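Local coordinates for protein beta-2-microglobulin (Ctenopharyngodon idella, PDB 5H5Z) that probably pairs as the light chain with the MHC class I heavy chain in a bony fish and supports peptide presentation, at residues B[37-40]-B[45-48]. The protein carries 1 engineered substitution. Residues are numbered along the deposited sequence; the frame is centred on the assembly and turned at random.
Engineered in segment 45-48: Lys-45 (natural residue Glu).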
loop_
_atom_site.group_PDB
_atom_site.type_symbol
_atom_site.label_atom_id
_atom_site.label_comp_id
_atom_site.label_asym_id
_atom_site.label_seq_id
_atom_site.Cartn_x
_atom_site.Cartn_y
_atom_site.Cartn_z
ATOM N N SER B 37 -9.113 10.129 -9.692
ATOM C CA SER B 37 -8.744 11.492 -9.340
ATOM C C SER B 37 -8.838 11.644 -7.827
ATOM O O SER B 37 -9.887 11.355 -7.234
ATOM C CB SER B 37 -9.691 12.488 -10.022
ATOM O OG SER B 37 -9.401 13.823 -9.642
ATOM N N ILE B 38 -7.746 12.085 -7.205
ATOM C CA ILE B 38 -7.739 12.375 -5.769
ATOM C C ILE B 38 -7.224 13.795 -5.552
ATOM O O ILE B 38 -6.171 14.166 -6.077
ATOM C CB ILE B 38 -6.862 11.380 -4.967
ATOM C CG1 ILE B 38 -7.253 9.925 -5.261
ATOM C CG2 ILE B 38 -6.955 11.675 -3.471
ATOM C CD1 ILE B 38 -6.196 8.910 -4.872
ATOM N N GLU B 39 -7.975 14.591 -4.790
ATOM C CA GLU B 39 -7.579 15.960 -4.483
ATOM C C GLU B 39 -7.811 16.255 -3.011
ATOM O O GLU B 39 -8.836 15.869 -2.455
ATOM C CB GLU B 39 -8.354 16.964 -5.346
ATOM C CG GLU B 39 -8.052 16.917 -6.844
ATOM C CD GLU B 39 -6.621 17.297 -7.209
ATOM O OE1 GLU B 39 -5.856 17.753 -6.333
ATOM O OE2 GLU B 39 -6.257 17.140 -8.393
ATOM N N LEU B 40 -6.849 16.918 -2.374
ATOM C CA LEU B 40 -7.042 17.385 -1.001
ATOM C C LEU B 40 -7.547 18.823 -1.038
ATOM O O LEU B 40 -7.073 19.630 -1.845
ATOM C CB LEU B 40 -5.744 17.275 -0.192
ATOM C CG LEU B 40 -5.150 15.870 -0.027
ATOM C CD1 LEU B 40 -3.783 15.931 0.636
ATOM C CD2 LEU B 40 -6.077 14.965 0.770
ATOM N N LYS B 45 -11.326 24.309 -1.577
ATOM C CA LYS B 45 -10.376 24.702 -2.622
ATOM C C LYS B 45 -9.208 23.716 -2.682
ATOM O O LYS B 45 -8.652 23.346 -1.647
ATOM C CB LYS B 45 -9.849 26.125 -2.374
ATOM C CG LYS B 45 -10.918 27.206 -2.224
ATOM C CD LYS B 45 -11.592 27.533 -3.549
ATOM C CE LYS B 45 -12.610 28.653 -3.393
ATOM N NZ LYS B 45 -13.328 28.927 -4.670
ATOM N N VAL B 46 -8.837 23.301 -3.894
ATOM C CA VAL B 46 -7.753 22.325 -4.090
ATOM C C VAL B 46 -6.435 22.845 -3.506
ATOM O O VAL B 46 -6.013 23.961 -3.814
ATOM C CB VAL B 46 -7.565 21.965 -5.587
ATOM C CG1 VAL B 46 -6.441 20.952 -5.760
ATOM C CG2 VAL B 46 -8.856 21.417 -6.185
ATOM N N ILE B 47 -5.806 22.040 -2.652
ATOM C CA ILE B 47 -4.514 22.394 -2.065
ATOM C C ILE B 47 -3.401 22.030 -3.039
ATOM O O ILE B 47 -3.321 20.890 -3.505
ATOM C CB ILE B 47 -4.273 21.700 -0.702
ATOM C CG1 ILE B 47 -5.397 22.050 0.285
ATOM C CG2 ILE B 47 -2.907 22.079 -0.133
ATOM C CD1 ILE B 47 -5.403 21.218 1.552
ATOM N N ALA B 48 -2.555 23.013 -3.343
ATOM C CA ALA B 48 -1.423 22.831 -4.246
ATOM C C ALA B 48 -0.285 22.049 -3.584
ATOM O O ALA B 48 -0.203 21.964 -2.350
ATOM C CB ALA B 48 -0.925 24.180 -4.749
HETATM O O HOH W 1 -4.734 18.367 -3.714
#
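Ile-47 lays its CG1–CD1 arm over the carbonyl end of Leu-40: CG1 of Ile-47 lies 3.6 Å from O of Leu-40, and CD1 of Ile-47 comes within 4.3 Å of CB of Leu-40. With CG1 anti to its own carbonyl carbon (chi1 -57°), the arm follows the same side as the backbone N of Ile-47. That N gives the direct backbone hydrogen bond between the segments, 2.8 Å from N of Ile-47 to O of Leu-40 and nearly straight at 176°. CA of Val-46 adds a C-H...O contact to the same oxygen. One residue back, the side chains of Glu-39 and Val-46 cross at a slant, with OE1 of Glu-39 3.3 Å from CG1 of Val-46. A water replaces a second direct rung: it accepts from N of Leu-40 at 2.9 Å and lies within donating distance of both O of Ile-47 and OE1 of Glu-39. The pairing belongs to the hairpin of strands 36-42 and 45-46, the latter outermost in its sheet within this chain, in an immunoglobulin C1-set domain. Inward, Leu-40 packs on the disulfide-bonded Cys-26 and Cys-81, while Ile-47 reaches Tyr-79 and Val-69. Cut back to an alanine here, the Ile-47 side chain would lose CG1 and CD1 and would probably open a gap over the Leu-40 carbonyl and beside Tyr-79 and Val-69. The chemistry is therefore mixed: one straight amide bond and a water bridge fix the spacing on the polar side, and a loose aliphatic approach to Leu-40, with Tyr-79 and Val-69 beyond it, ties this outer strand to the core.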